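PDB 2WW2: alpha-1,2-mannosidase from Bacteroides thetaiotaomicron, which hydrolyses alpha-mannosides with inversion of anomeric configuration, as a calcium-dependent family 92 glycoside hydrolase from a human gut symbiont. Local coordinates for residues A[77-82]-A[169-174]; A[147-152]-A[213-218]; A[178-183]-A[235-240]. All blocks are in the same frame, centred on the assembly; numbering follows the deposited sequence.

Interaction 1 of 3, residues A[77-82]-A[169-174]; sequences YGTFSI and TRYNNG
T169 lies over the peptide that joins G78 to T79, its CG2 3.8 Å from G78 C. The same side chain brings its hydroxyl to the neighbouring carbonyl: OG1, anti to the backbone N (chi1 170°), donates to T79 O across 2.7 Å and meets it from above the carbonyl plane, 38° out of it. A second bond works backbone to backbone, G78 N to Y171 O at 3.2 Å, and Y77 CA brings a CA-H contact to that same oxygen. G78, at positive phi, supplies the N-H of this backbone bond, and the next residue, T79, the carbonyl that T169 grips. T79 and Y171 run side by side and point the same way, with CG2 of T79 3.8 Å from CD2 of Y171, while the hydroxyl of T79 is held outside the pair by Q66 and R65. Y77 and N172 bring their side chains together at CB, 3.8 Å from CB to CB; the Y77 ring leads away to stack on H68, and its OH bonds D328. Beyond them N172 OD1 accepts from G174 N at 2.9 Å, an Asx turn. The contact thus joins the lead-in to strand 80-86 to the loop between strands 164-169 and 182-188, with F80 stacked on F184 of the latter strand.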
loop_
_atom_site.group_PDB
_atom_site.type_symbol
_atom_site.label_atom_id
_atom_site.label_comp_id
_atom_site.label_asym_id
_atom_site.label_seq_id
_atom_site.Cartn_x
_atom_site.Cartn_y
_atom_site.Cartn_z
ATOM N N TYR A 77 -11.768 18.746 32.678
ATOM C CA TYR A 77 -11.786 19.887 33.603
ATOM C C TYR A 77 -12.870 19.591 34.655
ATOM O O TYR A 77 -13.757 18.744 34.416
ATOM C CB TYR A 77 -12.082 21.204 32.860
ATOM C CG TYR A 77 -13.475 21.225 32.270
ATOM C CD1 TYR A 77 -14.557 21.717 33.005
ATOM C CD2 TYR A 77 -13.718 20.699 31.002
ATOM C CE1 TYR A 77 -15.860 21.687 32.489
ATOM C CE2 TYR A 77 -15.014 20.673 30.466
ATOM C CZ TYR A 77 -16.074 21.162 31.224
ATOM O OH TYR A 77 -17.342 21.132 30.714
ATOM N N GLY A 78 -12.787 20.260 35.802
ATOM C CA GLY A 78 -13.786 20.159 36.875
ATOM C C GLY A 78 -13.974 18.717 37.284
ATOM O O GLY A 78 -15.102 18.271 37.427
ATOM N N THR A 79 -12.873 17.991 37.466
ATOM C CA THR A 79 -12.932 16.535 37.688
ATOM C C THR A 79 -12.383 16.144 39.063
ATOM O O THR A 79 -11.407 16.734 39.547
ATOM C CB THR A 79 -12.202 15.750 36.529
ATOM O OG1 THR A 79 -12.354 14.339 36.704
ATOM C CG2 THR A 79 -10.708 16.087 36.445
ATOM N N PHE A 80 -13.039 15.168 39.699
ATOM C CA PHE A 80 -12.547 14.571 40.932
ATOM C C PHE A 80 -12.903 13.091 40.877
ATOM O O PHE A 80 -13.621 12.667 39.953
ATOM C CB PHE A 80 -13.124 15.278 42.180
ATOM C CG PHE A 80 -14.581 15.019 42.436
ATOM C CD1 PHE A 80 -14.976 13.997 43.291
ATOM C CD2 PHE A 80 -15.565 15.830 41.875
ATOM C CE1 PHE A 80 -16.327 13.755 43.549
ATOM C CE2 PHE A 80 -16.926 15.581 42.141
ATOM C CZ PHE A 80 -17.299 14.541 42.967
ATOM N N SER A 81 -12.374 12.276 41.788
ATOM C CA SER A 81 -12.731 10.850 41.738
ATOM C C SER A 81 -13.030 10.316 43.119
ATOM O O SER A 81 -12.630 10.895 44.130
ATOM C CB SER A 81 -11.636 9.987 41.086
ATOM O OG SER A 81 -10.481 9.912 41.912
ATOM N N ILE A 82 -13.710 9.180 43.142
ATOM C CA ILE A 82 -14.033 8.494 44.372
ATOM C C ILE A 82 -13.578 7.045 44.147
ATOM O O ILE A 82 -13.805 6.498 43.077
ATOM C CB ILE A 82 -15.562 8.515 44.596
ATOM C CG1 ILE A 82 -16.035 9.919 44.992
ATOM C CG2 ILE A 82 -15.974 7.501 45.644
ATOM C CD1 ILE A 82 -17.554 10.090 44.880
ATOM N N THR A 169 -12.417 21.350 42.987
ATOM C CA THR A 169 -11.401 20.909 42.050
ATOM C C THR A 169 -11.253 21.983 40.990
ATOM O O THR A 169 -12.248 22.519 40.503
ATOM C CB THR A 169 -11.761 19.544 41.420
ATOM O OG1 THR A 169 -10.858 19.280 40.342
ATOM C CG2 THR A 169 -13.219 19.528 40.899
ATOM N N ARG A 170 -10.017 22.311 40.635
ATOM C CA ARG A 170 -9.776 23.380 39.669
ATOM C C ARG A 170 -8.975 22.921 38.443
ATOM O O ARG A 170 -8.695 23.717 37.539
ATOM C CB ARG A 170 -9.074 24.552 40.368
ATOM C CG ARG A 170 -9.937 25.181 41.442
ATOM C CD ARG A 170 -9.248 26.399 42.105
ATOM N NE ARG A 170 -10.071 26.920 43.190
ATOM C CZ ARG A 170 -10.108 26.392 44.413
ATOM N NH1 ARG A 170 -9.361 25.335 44.715
ATOM N NH2 ARG A 170 -10.891 26.926 45.343
ATOM N N TYR A 171 -8.607 21.641 38.417
ATOM C CA TYR A 171 -7.874 21.098 37.286
ATOM C C TYR A 171 -8.585 21.437 35.980
ATOM O O TYR A 171 -9.819 21.369 35.890
ATOM C CB TYR A 171 -7.738 19.580 37.405
ATOM C CG TYR A 171 -7.122 18.926 36.178
ATOM C CD1 TYR A 171 -5.741 18.852 36.020
ATOM C CD2 TYR A 171 -7.928 18.374 35.179
ATOM C CE1 TYR A 171 -5.181 18.244 34.893
ATOM C CE2 TYR A 171 -7.381 17.771 34.045
ATOM C CZ TYR A 171 -6.003 17.702 33.924
ATOM O OH TYR A 171 -5.468 17.110 32.826
ATOM N N ASN A 172 -7.804 21.813 34.972
ATOM C CA ASN A 172 -8.380 22.103 33.657
ATOM C C ASN A 172 -7.272 22.098 32.609
ATOM O O ASN A 172 -6.077 22.058 32.946
ATOM C CB ASN A 172 -9.100 23.467 33.645
ATOM C CG ASN A 172 -8.156 24.622 33.846
ATOM O OD1 ASN A 172 -7.608 25.166 32.883
ATOM N ND2 ASN A 172 -7.975 25.034 35.100
ATOM N N ASN A 173 -7.671 22.153 31.345
ATOM C CA ASN A 173 -6.713 22.153 30.241
ATOM C C ASN A 173 -6.852 23.418 29.396
ATOM O O ASN A 173 -6.635 23.409 28.176
ATOM C CB ASN A 173 -6.897 20.889 29.412
ATOM C CG ASN A 173 -6.239 19.681 30.058
ATOM O OD1 ASN A 173 -5.102 19.383 29.744
ATOM N ND2 ASN A 173 -6.940 18.995 30.984
ATOM N N GLY A 174 -7.210 24.514 30.066
ATOM C CA GLY A 174 -7.435 25.785 29.397
ATOM C C GLY A 174 -8.906 26.038 29.107
ATOM O O GLY A 174 -9.770 25.213 29.428
#

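Interaction 2 of 3, residues A[147-152]-A[213-218]; sequences VDAYNG and DYTCAY
D148 and C216 form a non-hydrogen-bonded pair where two antiparallel strands of the family 92 N-terminal domain meet, and the aspartate does much of the work. Its CB lies 3.9 Å from C216 SG, and CG is put anti to the backbone N (chi1 178°), near the Y214 ring. From there the carboxylate divides its tasks. OD1 turns back to accept from Y150 N at 2.8 Å, an Asx turn, and also sits at the edge of the Y214 ring, in its plane and 3.2 Å from CE1. OD2 takes the proton of Y214 OH at 2.7 Å, met from 43° above the carboxylate plane, and is further held by R96 in a salt bridge and by N48. So many donors would probably favour the ionised acid. The next pair, V147 with A217, is hydrogen-bonded in both directions; beyond D148, A149 N donates to T215 O at 3.0 Å. Farther on, Y150 O lies at the ring edge of Y214, 3.3 Å from CD1. At the solvent end, D213 OD1 accepts from G152 N at 2.9 Å, while D213 OD2 receives a proton from a water that N151 ND2 reaches only weakly.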
loop_
_atom_site.group_PDB
_atom_site.type_symbol
_atom_site.label_atom_id
_atom_site.label_comp_id
_atom_site.label_asym_id
_atom_site.label_seq_id
_atom_site.Cartn_x
_atom_site.Cartn_y
_atom_site.Cartn_z
ATOM N N VAL A 147 -11.142 9.983 48.308
ATOM C CA VAL A 147 -11.616 11.046 47.454
ATOM C C VAL A 147 -10.377 11.779 46.921
ATOM O O VAL A 147 -9.483 12.146 47.681
ATOM C CB VAL A 147 -12.527 12.018 48.211
ATOM C CG1 VAL A 147 -12.915 13.175 47.334
ATOM C CG2 VAL A 147 -13.808 11.296 48.724
ATOM N N ASP A 148 -10.320 11.953 45.608
ATOM C CA ASP A 148 -9.145 12.503 44.946
ATOM C C ASP A 148 -9.641 13.749 44.234
ATOM O O ASP A 148 -10.473 13.667 43.330
ATOM C CB ASP A 148 -8.572 11.448 43.983
ATOM C CG ASP A 148 -7.362 11.943 43.194
ATOM O OD1 ASP A 148 -7.309 13.144 42.848
ATOM O OD2 ASP A 148 -6.461 11.115 42.920
ATOM N N ALA A 149 -9.163 14.920 44.674
ATOM C CA ALA A 149 -9.655 16.182 44.134
ATOM C C ALA A 149 -8.756 16.716 43.019
ATOM O O ALA A 149 -8.899 17.867 42.590
ATOM C CB ALA A 149 -9.838 17.238 45.278
ATOM N N TYR A 150 -7.843 15.861 42.561
ATOM C CA TYR A 150 -6.970 16.108 41.402
ATOM C C TYR A 150 -5.913 17.165 41.722
ATOM O O TYR A 150 -5.865 17.687 42.842
ATOM C CB TYR A 150 -7.796 16.546 40.193
ATOM C CG TYR A 150 -7.650 15.663 38.974
ATOM C CD1 TYR A 150 -6.971 16.109 37.842
ATOM C CD2 TYR A 150 -8.200 14.388 38.945
ATOM C CE1 TYR A 150 -6.859 15.309 36.703
ATOM C CE2 TYR A 150 -8.081 13.567 37.810
ATOM C CZ TYR A 150 -7.417 14.055 36.693
ATOM O OH TYR A 150 -7.312 13.302 35.545
ATOM N N ASN A 151 -5.066 17.483 40.747
ATOM C CA ASN A 151 -4.068 18.534 40.953
ATOM C C ASN A 151 -4.495 19.853 40.318
ATOM O O ASN A 151 -5.634 19.984 39.866
ATOM C CB ASN A 151 -2.674 18.110 40.476
ATOM C CG ASN A 151 -2.604 17.908 38.971
ATOM O OD1 ASN A 151 -3.621 17.712 38.316
ATOM N ND2 ASN A 151 -1.394 17.956 38.417
ATOM N N GLY A 152 -3.603 20.842 40.320
ATOM C CA GLY A 152 -3.947 22.178 39.820
ATOM C C GLY A 152 -4.510 23.135 40.873
ATOM O O GLY A 152 -5.020 24.205 40.533
ATOM N N ASP A 213 -1.652 21.833 45.782
ATOM C CA ASP A 213 -1.708 21.512 44.361
ATOM C C ASP A 213 -2.567 20.258 44.134
ATOM O O ASP A 213 -3.534 20.275 43.358
ATOM C CB ASP A 213 -0.289 21.297 43.835
ATOM C CG ASP A 213 -0.255 20.796 42.390
ATOM O OD1 ASP A 213 -1.024 21.306 41.535
ATOM O OD2 ASP A 213 0.573 19.901 42.121
ATOM N N TYR A 214 -2.200 19.176 44.819
ATOM C CA TYR A 214 -2.882 17.884 44.700
ATOM C C TYR A 214 -3.383 17.518 46.094
ATOM O O TYR A 214 -2.599 17.525 47.048
ATOM C CB TYR A 214 -1.884 16.824 44.207
ATOM C CG TYR A 214 -2.447 15.416 44.034
ATOM C CD1 TYR A 214 -3.744 15.200 43.562
ATOM C CD2 TYR A 214 -1.662 14.303 44.312
ATOM C CE1 TYR A 214 -4.249 13.882 43.404
ATOM C CE2 TYR A 214 -2.142 13.017 44.150
ATOM C CZ TYR A 214 -3.432 12.807 43.688
ATOM O OH TYR A 214 -3.880 11.501 43.549
ATOM N N THR A 215 -4.671 17.194 46.227
ATOM C CA THR A 215 -5.216 16.769 47.517
ATOM C C THR A 215 -6.083 15.524 47.380
ATOM O O THR A 215 -6.770 15.349 46.368
ATOM C CB THR A 215 -6.085 17.863 48.191
ATOM O OG1 THR A 215 -7.216 18.198 47.368
ATOM C CG2 THR A 215 -5.267 19.134 48.456
ATOM N N CYS A 216 -6.041 14.682 48.413
ATOM C CA CYS A 216 -6.933 13.544 48.565
ATOM C C CYS A 216 -7.378 13.459 50.025
ATOM O O CYS A 216 -6.798 14.100 50.923
ATOM C CB CYS A 216 -6.222 12.235 48.169
ATOM S SG CYS A 216 -5.575 12.186 46.442
ATOM N N ALA A 217 -8.411 12.666 50.273
ATOM C CA ALA A 217 -8.866 12.445 51.644
ATOM C C ALA A 217 -9.294 11.011 51.712
ATOM O O ALA A 217 -9.714 10.436 50.693
ATOM C CB ALA A 217 -10.035 13.348 51.981
ATOM N N TYR A 218 -9.180 10.422 52.890
ATOM C CA TYR A 218 -9.709 9.075 53.073
ATOM C C TYR A 218 -10.693 9.044 54.220
ATOM O O TYR A 218 -10.607 9.835 55.154
ATOM C CB TYR A 218 -8.588 8.044 53.290
ATOM C CG TYR A 218 -8.076 7.958 54.712
ATOM C CD1 TYR A 218 -8.740 7.174 55.665
ATOM C CD2 TYR A 218 -6.939 8.657 55.107
ATOM C CE1 TYR A 218 -8.274 7.082 56.961
ATOM C CE2 TYR A 218 -6.476 8.576 56.414
ATOM C CZ TYR A 218 -7.149 7.778 57.325
ATOM O OH TYR A 218 -6.699 7.688 58.617
HETATM O O HOH W 1 0.660 17.415 40.955
#

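Interaction 3 of 3, residues A[178-183]-A[235-240]; sequences DNFANY and SSFISP
S235, at the start of 235-240, turns its hydroxyl to N182, with OG 3.0 Å from OD1; N39 and Q66 also bond this hydroxyl. S236 follows with the beta bridge, exchanging two backbone hydrogen bonds with Y183: Y183 N to S236 O at 2.8 Å and S236 N to Y183 O at 2.9 Å. Its own OG accepts from I238 N, an ST turn just where strand 229-236 ends, and bonds E303 as well. F237 comes next. Over the centre of one face of its ring lies N182 OD1, 3.6 Å above the plane, and its CE1 meets CE1 of F180 at 3.7 Å as the two side chains cross obliquely. A water links F237 O to A181 N. The chain then passes along the Y183 ring: I238 O and S239 CA approach it obliquely, and P240 lays CD over one face in a CH-pi contact, offset toward the rim and 3.9 Å from the centroid. An alanine in place of Y183 would probably leave P240 without its aromatic platform and open a gap beside S239, at the start of helix 240-250, where S239 is the N-cap. The chemistry is therefore mixed: backbone bonds fix the strand pairing, S235 and N182 add a polar contact beside it, and the proline offers the Y183 face a C-H polarised by the adjacent nitrogen.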
loop_
_atom_site.group_PDB
_atom_site.type_symbol
_atom_site.label_atom_id
_atom_site.label_comp_id
_atom_site.label_asym_id
_atom_site.label_seq_id
_atom_site.Cartn_x
_atom_site.Cartn_y
_atom_site.Cartn_z
ATOM N N ASP A 178 -10.611 32.979 35.184
ATOM C CA ASP A 178 -9.666 32.964 36.298
ATOM C C ASP A 178 -10.259 32.450 37.597
ATOM O O ASP A 178 -9.516 32.094 38.494
ATOM C CB ASP A 178 -9.122 34.374 36.566
ATOM C CG ASP A 178 -8.094 34.812 35.554
ATOM O OD1 ASP A 178 -7.662 33.977 34.724
ATOM O OD2 ASP A 178 -7.702 35.996 35.614
ATOM N N ASN A 179 -11.582 32.455 37.733
ATOM C CA ASN A 179 -12.208 32.054 38.997
ATOM C C ASN A 179 -12.794 30.658 38.924
ATOM O O ASN A 179 -13.617 30.286 39.754
ATOM C CB ASN A 179 -13.308 33.046 39.410
ATOM C CG ASN A 179 -14.438 33.136 38.389
ATOM O OD1 ASN A 179 -14.390 32.499 37.336
ATOM N ND2 ASN A 179 -15.457 33.932 38.697
ATOM N N PHE A 180 -12.367 29.897 37.926
ATOM C CA PHE A 180 -12.953 28.574 37.683
ATOM C C PHE A 180 -12.780 27.583 38.848
ATOM O O PHE A 180 -11.697 27.481 39.434
ATOM C CB PHE A 180 -12.360 27.973 36.408
ATOM C CG PHE A 180 -12.700 26.532 36.221
ATOM C CD1 PHE A 180 -13.935 26.165 35.692
ATOM C CD2 PHE A 180 -11.810 25.550 36.604
ATOM C CE1 PHE A 180 -14.278 24.815 35.533
ATOM C CE2 PHE A 180 -12.130 24.185 36.431
ATOM C CZ PHE A 180 -13.374 23.825 35.909
ATOM N N ALA A 181 -13.849 26.833 39.141
ATOM C CA ALA A 181 -13.807 25.683 40.060
ATOM C C ALA A 181 -15.058 24.852 39.896
ATOM O O ALA A 181 -16.112 25.386 39.536
ATOM C CB ALA A 181 -13.714 26.132 41.514
ATOM N N ASN A 182 -14.936 23.551 40.182
ATOM C CA ASN A 182 -16.095 22.712 40.381
ATOM C C ASN A 182 -16.211 22.416 41.888
ATOM O O ASN A 182 -15.254 21.940 42.511
ATOM C CB ASN A 182 -15.994 21.432 39.522
ATOM C CG ASN A 182 -17.185 20.520 39.693
ATOM O OD1 ASN A 182 -18.246 20.695 39.054
ATOM N ND2 ASN A 182 -17.024 19.528 40.544
ATOM N N TYR A 183 -17.358 22.767 42.472
ATOM C CA TYR A 183 -17.573 22.630 43.917
ATOM C C TYR A 183 -18.367 21.362 44.132
ATOM O O TYR A 183 -19.462 21.219 43.586
ATOM C CB TYR A 183 -18.358 23.839 44.431
ATOM C CG TYR A 183 -17.687 25.153 44.096
ATOM C CD1 TYR A 183 -16.647 25.642 44.881
ATOM C CD2 TYR A 183 -18.056 25.883 42.970
ATOM C CE1 TYR A 183 -16.009 26.856 44.573
ATOM C CE2 TYR A 183 -17.424 27.101 42.653
ATOM C CZ TYR A 183 -16.407 27.567 43.459
ATOM O OH TYR A 183 -15.772 28.742 43.150
ATOM N N SER A 235 -22.257 18.085 42.240
ATOM C CA SER A 235 -21.330 19.199 42.108
ATOM C C SER A 235 -22.004 20.363 41.401
ATOM O O SER A 235 -23.102 20.226 40.830
ATOM C CB SER A 235 -20.060 18.777 41.341
ATOM O OG SER A 235 -20.326 18.658 39.944
ATOM N N SER A 236 -21.336 21.505 41.430
ATOM C CA SER A 236 -21.837 22.713 40.779
ATOM C C SER A 236 -20.644 23.508 40.257
ATOM O O SER A 236 -19.561 23.458 40.845
ATOM C CB SER A 236 -22.621 23.579 41.784
ATOM O OG SER A 236 -23.022 24.805 41.192
ATOM N N PHE A 237 -20.844 24.256 39.177
ATOM C CA PHE A 237 -19.822 25.200 38.724
ATOM C C PHE A 237 -20.068 26.601 39.276
ATOM O O PHE A 237 -19.257 27.498 39.076
ATOM C CB PHE A 237 -19.759 25.234 37.183
ATOM C CG PHE A 237 -19.164 23.997 36.590
ATOM C CD1 PHE A 237 -17.782 23.813 36.580
ATOM C CD2 PHE A 237 -19.982 22.995 36.084
ATOM C CE1 PHE A 237 -17.213 22.651 36.047
ATOM C CE2 PHE A 237 -19.431 21.835 35.566
ATOM C CZ PHE A 237 -18.031 21.669 35.549
ATOM N N ILE A 238 -21.173 26.779 39.987
ATOM C CA ILE A 238 -21.554 28.107 40.487
ATOM C C ILE A 238 -21.013 28.388 41.883
ATOM O O ILE A 238 -20.359 29.414 42.089
ATOM C CB ILE A 238 -23.097 28.317 40.417
ATOM C CG1 ILE A 238 -23.519 28.415 38.952
ATOM C CG2 ILE A 238 -23.549 29.595 41.201
ATOM C CD1 ILE A 238 -25.021 28.226 38.720
ATOM N N SER A 239 -21.264 27.481 42.828
ATOM C CA SER A 239 -20.864 27.691 44.220
ATOM C C SER A 239 -21.120 26.443 45.064
ATOM O O SER A 239 -21.881 25.560 44.659
ATOM C CB SER A 239 -21.712 28.821 44.801
ATOM O OG SER A 239 -23.034 28.331 45.032
ATOM N N PRO A 240 -20.516 26.376 46.263
ATOM C CA PRO A 240 -20.832 25.269 47.165
ATOM C C PRO A 240 -22.309 25.226 47.547
ATOM O O PRO A 240 -22.883 24.142 47.660
ATOM C CB PRO A 240 -19.946 25.552 48.390
ATOM C CG PRO A 240 -18.767 26.266 47.808
ATOM C CD PRO A 240 -19.384 27.180 46.768
HETATM O O HOH W 2 -16.682 27.820 38.441
#

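In the fold
Worked through from the N terminus, the three contacts illustrate how strands far apart in sequence come to share a frame. Interaction 1 closes the first loop, from 77-82 to 169-174. Before it closes, interaction 2 has opened at 147-152, and it returns only at 213-218, so the two cross. Interaction 3 starts at 178-183, after interaction 1 has closed, and ends at 235-240, crossing interaction 2 in turn. Interaction 1 touches both others: S81 N probably bonds D148 O, and T169 O probably accepts from N182 N. Interactions 2 and 3 do not touch. Together they tie the N-terminal domain's beta strands to one another and to helix 240-250.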